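Local coordinates for protein Exo-alpha-sialidase (Clostridium perfringens, PDB 2VO8) that probably removes terminal sialic acids from glycans and, through the cohesin module described here, probably takes part in high-affinity assembly of toxin complexes, at residues A[18-23]-A[101-106]; A[49-54]-A[108-113]; A[58-63]-A[95-100]. One frame throughout, in Å; residues are numbered along the deposited sequence.

Contact 1: residues A[18-23]-A[101-106]; sequences DEVQVG and LTPKIS
V22 reaches over the end of strand 95-103, where the chain passes from P103 to S106. Its CB sits 4.2 Å from P103 O. From there CG1, anti to the backbone N (chi1 172°), lies 3.9 Å from P103 O and next to K104 C. CG2 goes further along the chain and rests on the next peptide, 3.5 Å from both I105 C and S106 N. The backbone just after this side chain makes the one hydrogen bond across the contact: G23 N gives its hydrogen to P103 O at 3.0 Å. The segments run 105° apart and do not pair as strands. In the β-sandwich of the cohesin domain, strand 19-21 pairs in parallel with strand 126-139, while strand 95-103 pairs with strand 26-33; F26 and I138 each touch both V20 and P103. The P103 ring packs obliquely against V20, with CG 3.7 Å from V20 CG2, and its CD comes within 3.3 Å of Q21 O. Beyond the ring, the T102 methyl CG2 lies 3.6 Å from G23 C.

Contact 2: residues A[49-54]-A[108-113]; sequences EYNAEA and ELEVLG
The N51 amide and the E110 carboxylate are the flat groups that meet, their planes turned 50° apart. N51 ND2 donates to E110 OE1 at 2.9 Å; the acceptor lies in the amide plane, but seen from the glutamate the donor sits above the carboxylate plane, 42° out of it. N51 CB also comes close to OE1, and the A54 methyl CB packs against the same carboxylate, 4.2 Å from E110 CD. The other oxygen, OE2, is hydrogen-bonded by S107 OG, so the two ends of the carboxylate have separate partners. CG of N51 is anti to the backbone N (chi1 173°), and from it ND2 reaches E110 while OD1 takes a hydrogen bond from E53 N at 2.9 Å. The Y50 ring leads away, its OH bonded to E73; across the contact Y50 is represented by CB, 3.7 Å from L112 CD2. Next to it, E49 and G113 form an antiparallel hydrogen-bonded pair, E49 N to G113 O at 2.8 Å and G113 N to E49 O at 3.0 Å. Two residues on from this pair, the chain after strand 41-49 has drawn away from strand 107-121, and a water accepts from N51 N and donates to V111 O, bridging the gap. The whole is a strand end running into an Asx turn: strand 41-49 leaves its partner 107-121 in the cohesin β-sandwich, and the N51 turn carries the chain towards strand 55-62.

Contact 3: residues A[58-63]-A[95-100]; sequences NEITSF and DLVKVN
T61 and K98 form a hydrogen-bonded pair at the middle of an antiparallel strand pairing in the cohesin β-sandwich, with K98 N to T61 O at 2.8 Å and T61 N to K98 O at 3.0 Å. I60 and V99 lie side by side on one face of the sheet, and I60 CG2 also touches V97 CG1, tightly, at 3.4 Å; residues of strand 78-85 pack against I60 and V97. On the face carrying E59, T61, K98 and N100, a water lies 2.8 Å from T61 OG1 and also reaches K98 O. Regular pairing gives way to a classic β bulge where N58 and E59 both face N100: N58 N donates to N100 O at 2.8 Å, and the second bond to that oxygen, from E59 N, is weak. At the far end F63 N donates to L96 O. The F63 ring, its CG anti to the backbone N (chi1 -170°), takes D95 CB over the centre of one face, 3.5 Å from the ring centroid, in a CH-pi contact. The D95 carboxylate stands nearly perpendicular to the ring and pairs with K15, while K98 CG approaches F63 CD1 obliquely at 3.9 Å.

All three contacts are partly buried. Contact 3 is the most central, its centre about 7 Å from the centre of the chain; the centres of contacts 2 and 1 lie about 13 and 18 Å from that same point, which makes contact 1 the most peripheral. Contact 2 has the largest share of buried residues, four of the eight that touch. Contacts 1 and 3 share strand 95-103, used for antiparallel pairing in 58-63/95-100 and for its end in 18-23/101-106. Backbone pairing dominates contact 3, backbone and side-chain bonds mix in contact 2, and contact 1 is mostly apolar packing. Contacts 1 and 2 meet directly, K104 N lying 2.7 Å from A54 O in a probable hydrogen bond.

Contact 1: residues A[18-23]-A[101-106]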
loop_
_atom_site.group_PDB
_atom_site.type_symbol
_atom_site.label_atom_id
_atom_site.label_comp_id
_atom_site.label_asym_id
_atom_site.label_seq_id
_atom_site.Cartn_x
_atom_site.Cartn_y
_atom_site.Cartn_z
ATOM N N ASP A 18 14.338 5.219 1.173
ATOM C CA ASP A 18 15.296 4.580 0.270
ATOM C C ASP A 18 16.136 3.538 1.008
ATOM O O ASP A 18 16.530 2.521 0.428
ATOM C CB ASP A 18 16.262 5.654 -0.269
ATOM C CG ASP A 18 15.664 6.491 -1.371
ATOM O OD1 ASP A 18 14.487 6.244 -1.774
ATOM O OD2 ASP A 18 16.399 7.387 -1.867
ATOM N N GLU A 19 16.451 3.825 2.258
ATOM C CA GLU A 19 17.276 2.939 3.062
ATOM C C GLU A 19 16.540 2.585 4.332
ATOM O O GLU A 19 15.981 3.472 5.030
ATOM C CB GLU A 19 18.643 3.549 3.369
ATOM C CG GLU A 19 19.499 3.699 2.075
ATOM C CD GLU A 19 20.932 4.092 2.325
ATOM O OE1 GLU A 19 21.479 3.824 3.416
ATOM O OE2 GLU A 19 21.534 4.674 1.385
ATOM N N VAL A 20 16.564 1.280 4.597
ATOM C CA VAL A 20 16.039 0.684 5.826
ATOM C C VAL A 20 17.169 -0.124 6.477
ATOM O O VAL A 20 18.279 -0.220 5.897
ATOM C CB VAL A 20 14.800 -0.135 5.505
ATOM C CG1 VAL A 20 13.744 0.803 4.836
ATOM C CG2 VAL A 20 15.109 -1.341 4.622
ATOM N N GLN A 21 16.936 -0.669 7.665
ATOM C CA GLN A 21 18.029 -1.367 8.363
ATOM C C GLN A 21 17.555 -2.604 9.130
ATOM O O GLN A 21 16.526 -2.563 9.796
ATOM C CB GLN A 21 18.785 -0.391 9.253
ATOM C CG GLN A 21 19.971 -1.014 10.017
ATOM C CD GLN A 21 20.678 0.011 10.898
ATOM O OE1 GLN A 21 20.154 1.078 11.105
ATOM N NE2 GLN A 21 21.862 -0.333 11.433
ATOM N N VAL A 22 18.312 -3.713 9.035
ATOM C CA VAL A 22 17.967 -4.949 9.764
ATOM C C VAL A 22 17.677 -4.602 11.226
ATOM O O VAL A 22 18.454 -3.845 11.857
ATOM C CB VAL A 22 19.102 -5.991 9.732
ATOM C CG1 VAL A 22 18.783 -7.172 10.658
ATOM C CG2 VAL A 22 19.357 -6.436 8.330
ATOM N N GLY A 23 16.575 -5.127 11.745
ATOM C CA GLY A 23 16.149 -4.879 13.125
ATOM C C GLY A 23 15.460 -3.555 13.496
ATOM O O GLY A 23 15.131 -3.345 14.663
ATOM N N LEU A 101 6.981 -2.792 8.656
ATOM C CA LEU A 101 7.887 -3.917 8.345
ATOM C C LEU A 101 9.187 -3.762 9.095
ATOM O O LEU A 101 9.609 -2.686 9.354
ATOM C CB LEU A 101 8.199 -3.953 6.838
ATOM C CG LEU A 101 6.960 -4.225 5.973
ATOM C CD1 LEU A 101 6.858 -3.189 4.822
ATOM C CD2 LEU A 101 6.882 -5.599 5.438
ATOM N N THR A 102 9.839 -4.874 9.439
ATOM C CA THR A 102 11.205 -4.859 9.991
ATOM C C THR A 102 12.093 -5.766 9.126
ATOM O O THR A 102 11.766 -6.953 8.933
ATOM C CB THR A 102 11.256 -5.340 11.439
ATOM O OG1 THR A 102 10.373 -4.536 12.259
ATOM C CG2 THR A 102 12.712 -5.320 11.998
ATOM N N PRO A 103 13.171 -5.210 8.573
ATOM C CA PRO A 103 14.054 -6.105 7.766
ATOM C C PRO A 103 14.765 -7.101 8.655
ATOM O O PRO A 103 15.019 -6.806 9.811
ATOM C CB PRO A 103 15.056 -5.147 7.105
ATOM C CG PRO A 103 14.494 -3.701 7.380
ATOM C CD PRO A 103 13.665 -3.826 8.607
ATOM N N LYS A 104 15.028 -8.301 8.137
ATOM C CA LYS A 104 15.813 -9.263 8.950
ATOM C C LYS A 104 17.048 -9.794 8.234
ATOM O O LYS A 104 17.760 -10.646 8.806
ATOM C CB LYS A 104 14.917 -10.391 9.423
ATOM C CG LYS A 104 14.291 -11.257 8.341
ATOM C CD LYS A 104 13.452 -12.293 9.002
ATOM C CE LYS A 104 12.786 -13.286 8.081
ATOM N NZ LYS A 104 13.680 -14.415 7.602
ATOM N N ILE A 105 17.271 -9.353 7.002
ATOM C CA ILE A 105 18.500 -9.631 6.244
ATOM C C ILE A 105 18.932 -8.430 5.443
ATOM O O ILE A 105 18.119 -7.800 4.787
ATOM C CB ILE A 105 18.329 -10.743 5.181
ATOM C CG1 ILE A 105 17.963 -12.057 5.838
ATOM C CG2 ILE A 105 19.627 -10.892 4.345
ATOM C CD1 ILE A 105 17.493 -13.121 4.817
ATOM N N SER A 106 20.229 -8.162 5.413
ATOM C CA SER A 106 20.750 -7.102 4.548
ATOM C C SER A 106 20.623 -7.467 3.058
ATOM O O SER A 106 20.701 -8.667 2.642
ATOM C CB SER A 106 22.195 -6.780 4.900
ATOM O OG SER A 106 23.037 -7.852 4.504
#

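Contact 2: residues A[49-54]-A[108-113]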
loop_
_atom_site.group_PDB
_atom_site.type_symbol
_atom_site.label_atom_id
_atom_site.label_comp_id
_atom_site.label_asym_id
_atom_site.label_seq_id
_atom_site.Cartn_x
_atom_site.Cartn_y
_atom_site.Cartn_z
ATOM N N GLU A 49 3.134 -6.569 -2.212
ATOM C CA GLU A 49 4.112 -7.671 -2.343
ATOM C C GLU A 49 5.451 -7.243 -1.798
ATOM O O GLU A 49 5.872 -6.083 -1.904
ATOM C CB GLU A 49 4.189 -8.150 -3.796
ATOM C CG GLU A 49 2.877 -8.798 -4.233
ATOM C CD GLU A 49 3.044 -9.759 -5.370
ATOM O OE1 GLU A 49 4.081 -10.476 -5.410
ATOM O OE2 GLU A 49 2.118 -9.841 -6.210
ATOM N N TYR A 50 6.102 -8.207 -1.148
ATOM C CA TYR A 50 7.390 -7.982 -0.538
ATOM C C TYR A 50 8.099 -9.348 -0.373
ATOM O O TYR A 50 7.469 -10.402 -0.472
ATOM C CB TYR A 50 7.215 -7.328 0.817
ATOM C CG TYR A 50 6.740 -8.261 1.901
ATOM C CD1 TYR A 50 7.647 -8.848 2.805
ATOM C CD2 TYR A 50 5.373 -8.537 2.066
ATOM C CE1 TYR A 50 7.187 -9.672 3.842
ATOM C CE2 TYR A 50 4.920 -9.383 3.071
ATOM C CZ TYR A 50 5.838 -9.951 3.967
ATOM O OH TYR A 50 5.365 -10.823 4.939
ATOM N N ASN A 51 9.389 -9.268 -0.140
ATOM C CA ASN A 51 10.202 -10.465 -0.048
ATOM C C ASN A 51 10.135 -10.949 1.396
ATOM O O ASN A 51 10.749 -10.343 2.272
ATOM C CB ASN A 51 11.625 -10.178 -0.515
ATOM C CG ASN A 51 12.581 -11.341 -0.285
ATOM O OD1 ASN A 51 12.176 -12.441 0.176
ATOM N ND2 ASN A 51 13.845 -11.119 -0.645
ATOM N N ALA A 52 9.366 -12.016 1.593
ATOM C CA ALA A 52 9.075 -12.574 2.924
ATOM C C ALA A 52 10.356 -13.135 3.578
ATOM O O ALA A 52 10.407 -13.323 4.809
ATOM C CB ALA A 52 7.987 -13.653 2.827
ATOM N N GLU A 53 11.408 -13.360 2.794
ATOM C CA GLU A 53 12.710 -13.777 3.394
ATOM C C GLU A 53 13.451 -12.598 4.039
ATOM O O GLU A 53 14.204 -12.764 5.022
ATOM C CB GLU A 53 13.632 -14.428 2.347
ATOM C CG GLU A 53 13.064 -15.666 1.714
ATOM C CD GLU A 53 14.070 -16.377 0.821
ATOM O OE1 GLU A 53 14.967 -15.715 0.279
ATOM O OE2 GLU A 53 13.940 -17.613 0.682
ATOM N N ALA A 54 13.231 -11.402 3.507
ATOM C CA ALA A 54 13.981 -10.237 3.922
ATOM C C ALA A 54 13.312 -9.366 4.988
ATOM O O ALA A 54 14.014 -8.613 5.655
ATOM C CB ALA A 54 14.351 -9.404 2.740
ATOM N N GLU A 108 21.112 -5.337 -1.095
ATOM C CA GLU A 108 21.379 -4.160 -1.854
ATOM C C GLU A 108 20.092 -3.600 -2.466
ATOM O O GLU A 108 20.037 -2.438 -2.728
ATOM C CB GLU A 108 22.409 -4.413 -2.980
ATOM C CG GLU A 108 23.840 -4.738 -2.480
ATOM C CD GLU A 108 24.577 -3.514 -1.966
ATOM O OE1 GLU A 108 24.105 -2.375 -2.177
ATOM O OE2 GLU A 108 25.659 -3.684 -1.336
ATOM N N LEU A 109 19.110 -4.457 -2.707
ATOM C CA LEU A 109 17.903 -4.012 -3.397
ATOM C C LEU A 109 16.817 -4.982 -3.090
ATOM O O LEU A 109 16.926 -6.191 -3.386
ATOM C CB LEU A 109 18.129 -3.846 -4.924
ATOM C CG LEU A 109 16.988 -3.305 -5.816
ATOM C CD1 LEU A 109 17.564 -2.877 -7.185
ATOM C CD2 LEU A 109 15.889 -4.345 -6.018
ATOM N N GLU A 110 15.747 -4.447 -2.475
ATOM C CA GLU A 110 14.486 -5.163 -2.415
ATOM C C GLU A 110 13.320 -4.284 -2.921
ATOM O O GLU A 110 13.351 -3.092 -2.760
ATOM C CB GLU A 110 14.147 -5.580 -0.989
ATOM C CG GLU A 110 15.256 -6.457 -0.337
ATOM C CD GLU A 110 15.334 -7.839 -0.984
ATOM O OE1 GLU A 110 14.302 -8.359 -1.470
ATOM O OE2 GLU A 110 16.435 -8.420 -0.997
ATOM N N VAL A 111 12.325 -4.923 -3.484
ATOM C CA VAL A 111 11.175 -4.208 -4.076
ATOM C C VAL A 111 9.914 -4.435 -3.250
ATOM O O VAL A 111 9.499 -5.581 -3.040
ATOM C CB VAL A 111 10.960 -4.621 -5.529
ATOM C CG1 VAL A 111 9.733 -3.908 -6.140
ATOM C CG2 VAL A 111 12.285 -4.378 -6.350
ATOM N N LEU A 112 9.317 -3.317 -2.809
ATOM C CA LEU A 112 7.987 -3.274 -2.232
ATOM C C LEU A 112 7.016 -2.809 -3.345
ATOM O O LEU A 112 7.184 -1.710 -3.860
ATOM C CB LEU A 112 7.976 -2.337 -1.058
ATOM C CG LEU A 112 9.107 -2.615 -0.029
ATOM C CD1 LEU A 112 9.140 -1.565 1.014
ATOM C CD2 LEU A 112 8.950 -4.094 0.498
ATOM N N GLY A 113 6.124 -3.707 -3.739
ATOM C CA GLY A 113 5.256 -3.553 -4.913
ATOM C C GLY A 113 3.763 -3.581 -4.643
ATOM O O GLY A 113 3.289 -4.204 -3.710
HETATM O O HOH W 1 10.910 -7.024 -1.157
#

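Contact 3: residues A[58-63]-A[95-100]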
loop_
_atom_site.group_PDB
_atom_site.type_symbol
_atom_site.label_atom_id
_atom_site.label_comp_id
_atom_site.label_asym_id
_atom_site.label_seq_id
_atom_site.Cartn_x
_atom_site.Cartn_y
_atom_site.Cartn_z
ATOM N N ASN A 58 4.763 -6.553 10.271
ATOM C CA ASN A 58 4.395 -6.237 11.660
ATOM C C ASN A 58 2.942 -5.917 11.858
ATOM O O ASN A 58 2.262 -6.600 12.628
ATOM C CB ASN A 58 5.217 -5.086 12.217
ATOM C CG ASN A 58 6.680 -5.391 12.246
ATOM O OD1 ASN A 58 7.532 -4.547 11.892
ATOM N ND2 ASN A 58 6.991 -6.619 12.646
ATOM N N GLU A 59 2.455 -4.876 11.198
ATOM C CA GLU A 59 1.012 -4.501 11.278
ATOM C C GLU A 59 0.698 -3.639 10.068
ATOM O O GLU A 59 1.591 -2.954 9.540
ATOM C CB GLU A 59 0.658 -3.712 12.514
ATOM C CG GLU A 59 1.547 -2.483 12.732
ATOM C CD GLU A 59 1.000 -1.445 13.735
ATOM O OE1 GLU A 59 0.083 -1.791 14.539
ATOM O OE2 GLU A 59 1.524 -0.293 13.740
ATOM N N ILE A 60 -0.560 -3.692 9.655
ATOM C CA ILE A 60 -1.045 -2.892 8.526
ATOM C C ILE A 60 -2.232 -2.120 9.108
ATOM O O ILE A 60 -3.173 -2.713 9.632
ATOM C CB ILE A 60 -1.467 -3.769 7.369
ATOM C CG1 ILE A 60 -0.247 -4.459 6.716
ATOM C CG2 ILE A 60 -2.188 -2.971 6.275
ATOM C CD1 ILE A 60 -0.663 -5.488 5.759
ATOM N N THR A 61 -2.148 -0.799 9.070
ATOM C CA THR A 61 -3.201 0.033 9.640
ATOM C C THR A 61 -3.644 1.166 8.726
ATOM O O THR A 61 -2.986 1.542 7.732
ATOM C CB THR A 61 -2.741 0.659 10.961
ATOM O OG1 THR A 61 -1.593 1.448 10.726
ATOM C CG2 THR A 61 -2.388 -0.444 12.027
ATOM N N SER A 62 -4.784 1.734 9.064
ATOM C CA SER A 62 -5.273 2.882 8.291
ATOM C C SER A 62 -4.415 4.113 8.511
ATOM O O SER A 62 -3.850 4.354 9.591
ATOM C CB SER A 62 -6.743 3.158 8.665
ATOM O OG SER A 62 -6.780 3.609 9.987
ATOM N N PHE A 63 -4.300 4.935 7.456
ATOM C CA PHE A 63 -3.479 6.123 7.534
ATOM C C PHE A 63 -4.134 7.182 8.429
ATOM O O PHE A 63 -3.450 8.012 9.021
ATOM C CB PHE A 63 -3.133 6.651 6.132
ATOM C CG PHE A 63 -2.099 7.733 6.135
ATOM C CD1 PHE A 63 -0.746 7.424 6.174
ATOM C CD2 PHE A 63 -2.485 9.075 6.083
ATOM C CE1 PHE A 63 0.215 8.456 6.173
ATOM C CE2 PHE A 63 -1.545 10.080 6.075
ATOM C CZ PHE A 63 -0.189 9.775 6.123
ATOM N N ASP A 95 -3.222 9.558 1.323
ATOM C CA ASP A 95 -2.552 8.388 1.832
ATOM C C ASP A 95 -3.585 7.563 2.625
ATOM O O ASP A 95 -4.436 8.128 3.363
ATOM C CB ASP A 95 -1.338 8.808 2.665
ATOM C CG ASP A 95 -0.233 9.453 1.802
ATOM O OD1 ASP A 95 -0.335 9.389 0.576
ATOM O OD2 ASP A 95 0.720 10.008 2.353
ATOM N N LEU A 96 -3.548 6.252 2.409
ATOM C CA LEU A 96 -4.605 5.351 2.858
ATOM C C LEU A 96 -4.164 4.280 3.887
ATOM O O LEU A 96 -4.923 3.947 4.794
ATOM C CB LEU A 96 -5.242 4.665 1.659
ATOM C CG LEU A 96 -5.970 5.553 0.650
ATOM C CD1 LEU A 96 -6.567 4.731 -0.451
ATOM C CD2 LEU A 96 -7.102 6.341 1.376
ATOM N N VAL A 97 -2.947 3.760 3.742
ATOM C CA VAL A 97 -2.528 2.587 4.522
ATOM C C VAL A 97 -1.065 2.735 4.952
ATOM O O VAL A 97 -0.247 3.252 4.183
ATOM C CB VAL A 97 -2.654 1.292 3.715
ATOM C CG1 VAL A 97 -2.179 0.030 4.624
ATOM C CG2 VAL A 97 -4.038 1.121 3.129
ATOM N N LYS A 98 -0.772 2.323 6.193
ATOM C CA LYS A 98 0.601 2.240 6.725
ATOM C C LYS A 98 0.930 0.754 6.828
ATOM O O LYS A 98 0.234 0.025 7.534
ATOM C CB LYS A 98 0.662 2.809 8.139
ATOM C CG LYS A 98 0.301 4.273 8.296
ATOM C CD LYS A 98 0.601 4.775 9.718
ATOM C CE LYS A 98 -0.622 5.124 10.575
ATOM N NZ LYS A 98 -0.163 6.197 11.543
ATOM N N VAL A 99 1.987 0.302 6.149
ATOM C CA VAL A 99 2.450 -1.086 6.274
ATOM C C VAL A 99 3.776 -1.073 7.045
ATOM O O VAL A 99 4.748 -0.473 6.620
ATOM C CB VAL A 99 2.639 -1.797 4.891
ATOM C CG1 VAL A 99 3.084 -3.274 5.062
ATOM C CG2 VAL A 99 1.415 -1.730 4.055
ATOM N N ASN A 100 3.784 -1.660 8.242
ATOM C CA ASN A 100 4.939 -1.580 9.132
ATOM C C ASN A 100 5.705 -2.909 9.000
ATOM O O ASN A 100 5.116 -3.982 9.121
ATOM C CB ASN A 100 4.501 -1.342 10.577
ATOM C CG ASN A 100 5.642 -0.956 11.447
ATOM O OD1 ASN A 100 6.488 -1.828 11.807
ATOM N ND2 ASN A 100 5.748 0.341 11.769
HETATM O O HOH W 2 0.892 0.123 10.751
#